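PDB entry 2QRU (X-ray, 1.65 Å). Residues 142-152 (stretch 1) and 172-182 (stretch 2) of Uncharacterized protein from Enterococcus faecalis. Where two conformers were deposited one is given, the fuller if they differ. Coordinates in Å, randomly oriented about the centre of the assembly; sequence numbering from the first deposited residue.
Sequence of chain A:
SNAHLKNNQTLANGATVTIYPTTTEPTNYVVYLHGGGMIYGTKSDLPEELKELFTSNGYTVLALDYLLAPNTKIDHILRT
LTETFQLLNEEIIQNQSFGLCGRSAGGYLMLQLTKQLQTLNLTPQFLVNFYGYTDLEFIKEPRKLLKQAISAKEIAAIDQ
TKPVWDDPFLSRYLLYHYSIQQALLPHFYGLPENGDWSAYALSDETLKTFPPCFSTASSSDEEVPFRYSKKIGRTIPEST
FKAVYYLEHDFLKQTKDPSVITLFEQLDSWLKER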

# COMPACT_ATOMS: atom_id res chain seq x y z
N PRO A 142 -15.23 10.18 -12.48
CA PRO A 142 -14.47 9.97 -13.72
C PRO A 142 -13.01 10.43 -13.60
O PRO A 142 -12.73 11.50 -13.05
CB PRO A 142 -15.24 10.79 -14.76
CG PRO A 142 -16.07 11.78 -13.96
CD PRO A 142 -16.39 11.08 -12.68
N ARG A 143 -12.10 9.59 -14.07
CA ARG A 143 -10.68 9.91 -14.13
C ARG A 143 -10.15 9.55 -15.52
O ARG A 143 -10.49 8.50 -16.08
CB ARG A 143 -9.90 9.13 -13.06
CG ARG A 143 -10.21 9.55 -11.62
CD ARG A 143 -9.63 8.57 -10.62
NE ARG A 143 -10.19 7.22 -10.75
CZ ARG A 143 -9.68 6.14 -10.16
NH1 ARG A 143 -8.59 6.25 -9.40
NH2 ARG A 143 -10.26 4.95 -10.32
N LYS A 144 -9.35 10.44 -16.09
CA LYS A 144 -8.64 10.12 -17.32
C LYS A 144 -7.17 10.06 -16.94
O LYS A 144 -6.57 11.07 -16.55
CB LYS A 144 -8.94 11.14 -18.44
CG LYS A 144 -8.47 10.74 -19.86
CD LYS A 144 -8.83 9.29 -20.24
CE LYS A 144 -10.32 9.09 -20.52
NZ LYS A 144 -10.70 7.65 -20.57
N LEU A 145 -6.63 8.84 -16.98
CA LEU A 145 -5.27 8.56 -16.55
C LEU A 145 -4.43 8.11 -17.75
O LEU A 145 -3.26 8.50 -17.88
CB LEU A 145 -5.28 7.50 -15.43
CG LEU A 145 -6.27 7.75 -14.28
CD1 LEU A 145 -6.40 6.56 -13.32
CD2 LEU A 145 -5.93 9.04 -13.52
N LEU A 146 -5.03 7.29 -18.61
CA LEU A 146 -4.46 6.95 -19.91
C LEU A 146 -5.38 7.50 -20.99
O LEU A 146 -6.55 7.13 -21.07
CB LEU A 146 -4.34 5.44 -20.10
CG LEU A 146 -3.21 4.67 -19.41
CD1 LEU A 146 -3.35 3.20 -19.76
CD2 LEU A 146 -1.81 5.18 -19.81
N LYS A 147 -4.84 8.39 -21.83
CA LYS A 147 -5.60 9.00 -22.92
C LYS A 147 -6.04 8.01 -24.01
O LYS A 147 -7.17 8.08 -24.49
CB LYS A 147 -4.82 10.19 -23.52
CG LYS A 147 -5.30 10.69 -24.89
CD LYS A 147 -5.01 12.19 -25.07
CE LYS A 147 -4.60 12.54 -26.50
NZ LYS A 147 -5.57 12.07 -27.52
N GLN A 148 -5.14 7.08 -24.37
CA GLN A 148 -5.44 6.09 -25.41
C GLN A 148 -6.37 5.00 -24.89
O GLN A 148 -6.13 4.42 -23.83
CB GLN A 148 -4.16 5.46 -25.97
CG GLN A 148 -3.21 6.43 -26.63
CD GLN A 148 -2.02 5.73 -27.25
OE1 GLN A 148 -2.10 5.23 -28.38
NE2 GLN A 148 -0.92 5.67 -26.51
N ALA A 149 -7.42 4.72 -25.65
CA ALA A 149 -8.39 3.67 -25.31
C ALA A 149 -7.76 2.27 -25.43
O ALA A 149 -7.23 1.90 -26.48
CB ALA A 149 -9.63 3.77 -26.20
N ILE A 150 -7.81 1.53 -24.33
CA ILE A 150 -7.34 0.15 -24.28
C ILE A 150 -8.43 -0.76 -24.85
O ILE A 150 -9.58 -0.70 -24.42
CB ILE A 150 -6.97 -0.28 -22.84
CG1 ILE A 150 -5.82 0.58 -22.31
CG2 ILE A 150 -6.60 -1.76 -22.76
CD1 ILE A 150 -5.57 0.42 -20.83
N SER A 151 -8.07 -1.60 -25.83
CA SER A 151 -9.03 -2.54 -26.42
C SER A 151 -9.17 -3.81 -25.58
O SER A 151 -8.31 -4.12 -24.75
CB SER A 151 -8.65 -2.89 -27.87
OG SER A 151 -7.35 -3.48 -27.94
N ALA A 152 -10.27 -4.54 -25.80
CA ALA A 152 -10.49 -5.84 -25.17
C ALA A 152 -9.38 -6.83 -25.53
O ALA A 152 -8.93 -7.61 -24.69
CB ALA A 152 -11.85 -6.39 -25.57
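Stretch 2, residues 172-182: RYLLYHYSIQQ

Stretch 2 forms a helix from Y173 to Q181, laid against stretch 1, which has no regular secondary structure. No single direction relates the two: the CA of R143 lies 7.7 Å from the CA of I180, that of L146 is 7.2 Å from the CA of H177, and the closest pairing in this register joins the CA atoms of I150 and Y178 at 5.8 Å.

I150, buried, gives up the most surface. Its CB points toward the helix, and CD1 reaches L174 CD2 at 3.9 Å and H177 CB at 3.6 Å, while CG2 lies 4.1 Å from Y178 CD1; a branched aliphatic side chain can touch several neighbours at once in this way.

Q181 supplies the polar counterpart. A loop leaves backbone groups without regular partners, and a carboxamide can both accept and donate: OE1 accepts from I150 N at 2.9 Å, nearly linearly, and NE2 donates to Q148 O at 3.1 Å and, weakly, to L146 O at 3.1 Å. One water donates to both I150 O and Q181 OE1.

L146 packs its CG over one face of the H177 ring, 4.2 Å from the centroid, a CH-pi contact suited to an aliphatic group on an aromatic surface. Nearby, L145 CD1 meets I180 CD1 at 3.7 Å.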

# COMPACT_ATOMS: atom_id res chain seq x y z
N ARG A 172 -0.40 -7.01 -15.52
CA ARG A 172 -1.82 -6.76 -15.31
C ARG A 172 -2.14 -5.26 -15.31
O ARG A 172 -3.29 -4.85 -15.08
CB ARG A 172 -2.29 -7.43 -14.02
CG ARG A 172 -2.07 -8.96 -13.96
CD ARG A 172 -2.23 -9.48 -12.52
NE ARG A 172 -3.57 -9.21 -12.01
CZ ARG A 172 -4.65 -9.97 -12.25
NH1 ARG A 172 -4.53 -11.08 -12.97
NH2 ARG A 172 -5.85 -9.63 -11.76
N TYR A 173 -1.12 -4.44 -15.58
CA TYR A 173 -1.27 -2.97 -15.64
C TYR A 173 -2.43 -2.53 -16.56
O TYR A 173 -3.26 -1.68 -16.20
CB TYR A 173 0.07 -2.32 -16.05
CG TYR A 173 -0.03 -0.87 -16.46
CD1 TYR A 173 -0.33 -0.51 -17.78
CD2 TYR A 173 0.17 0.16 -15.53
CE1 TYR A 173 -0.44 0.81 -18.16
CE2 TYR A 173 0.08 1.49 -15.90
CZ TYR A 173 -0.22 1.81 -17.21
OH TYR A 173 -0.32 3.13 -17.59
N LEU A 174 -2.50 -3.13 -17.75
CA LEU A 174 -3.56 -2.77 -18.70
C LEU A 174 -4.96 -3.15 -18.21
O LEU A 174 -5.93 -2.49 -18.57
CB LEU A 174 -3.30 -3.38 -20.09
CG LEU A 174 -2.12 -2.81 -20.87
CD1 LEU A 174 -2.09 -3.26 -22.31
CD2 LEU A 174 -2.07 -1.28 -20.77
N LEU A 175 -5.05 -4.23 -17.43
CA LEU A 175 -6.36 -4.68 -16.95
C LEU A 175 -6.94 -3.63 -16.01
O LEU A 175 -8.13 -3.31 -16.05
CB LEU A 175 -6.25 -6.04 -16.25
CG LEU A 175 -7.56 -6.72 -15.83
CD1 LEU A 175 -8.44 -7.08 -17.03
CD2 LEU A 175 -7.26 -7.95 -14.99
N TYR A 176 -6.06 -3.09 -15.17
CA TYR A 176 -6.41 -2.01 -14.26
C TYR A 176 -6.95 -0.80 -15.04
O TYR A 176 -8.06 -0.33 -14.77
CB TYR A 176 -5.17 -1.63 -13.45
CG TYR A 176 -5.41 -0.50 -12.48
CD1 TYR A 176 -6.42 -0.58 -11.52
CD2 TYR A 176 -4.63 0.66 -12.54
CE1 TYR A 176 -6.63 0.48 -10.60
CE2 TYR A 176 -4.85 1.72 -11.66
CZ TYR A 176 -5.84 1.62 -10.70
OH TYR A 176 -6.01 2.69 -9.84
N HIS A 177 -6.19 -0.33 -16.01
CA HIS A 177 -6.61 0.85 -16.75
C HIS A 177 -7.81 0.62 -17.64
O HIS A 177 -8.63 1.53 -17.82
CB HIS A 177 -5.43 1.50 -17.44
CG HIS A 177 -4.51 2.16 -16.47
ND1 HIS A 177 -4.72 3.45 -16.02
CD2 HIS A 177 -3.44 1.69 -15.79
CE1 HIS A 177 -3.79 3.76 -15.13
NE2 HIS A 177 -3.00 2.71 -14.98
N TYR A 178 -7.92 -0.59 -18.17
CA TYR A 178 -9.12 -1.02 -18.89
C TYR A 178 -10.36 -0.92 -17.99
O TYR A 178 -11.37 -0.35 -18.39
CB TYR A 178 -8.94 -2.45 -19.42
CG TYR A 178 -10.14 -2.99 -20.17
CD1 TYR A 178 -10.35 -2.65 -21.51
CD2 TYR A 178 -11.04 -3.86 -19.56
CE1 TYR A 178 -11.44 -3.14 -22.22
CE2 TYR A 178 -12.15 -4.36 -20.27
CZ TYR A 178 -12.33 -4.00 -21.59
OH TYR A 178 -13.41 -4.49 -22.30
N SER A 179 -10.26 -1.45 -16.76
CA SER A 179 -11.42 -1.48 -15.88
C SER A 179 -11.86 -0.05 -15.53
O SER A 179 -13.05 0.22 -15.47
CB SER A 179 -11.19 -2.33 -14.62
OG SER A 179 -10.28 -1.72 -13.71
N ILE A 180 -10.89 0.84 -15.36
CA ILE A 180 -11.18 2.25 -15.13
C ILE A 180 -11.91 2.87 -16.33
O ILE A 180 -12.99 3.46 -16.17
CB ILE A 180 -9.91 3.07 -14.80
CG1 ILE A 180 -9.34 2.63 -13.45
CG2 ILE A 180 -10.22 4.58 -14.81
CD1 ILE A 180 -7.97 3.22 -13.10
N GLN A 181 -11.34 2.70 -17.52
CA GLN A 181 -11.91 3.28 -18.74
C GLN A 181 -13.31 2.74 -19.03
O GLN A 181 -14.14 3.44 -19.61
CB GLN A 181 -11.00 3.03 -19.95
CG GLN A 181 -9.62 3.69 -19.84
CD GLN A 181 -8.74 3.43 -21.06
OE1 GLN A 181 -9.02 2.54 -21.88
NE2 GLN A 181 -7.68 4.21 -21.19
N GLN A 182 -13.55 1.50 -18.62
CA GLN A 182 -14.81 0.80 -18.93
C GLN A 182 -15.81 0.86 -17.78
O GLN A 182 -16.87 0.23 -17.85
CB GLN A 182 -14.53 -0.66 -19.29
CG GLN A 182 -13.72 -0.85 -20.56
CD GLN A 182 -14.44 -0.38 -21.79
OE1 GLN A 182 -15.65 -0.58 -21.94
NE2 GLN A 182 -13.71 0.26 -22.70
O HOH W 1 -8.32 3.61 -8.54
O HOH W 2 -10.98 0.97 -22.63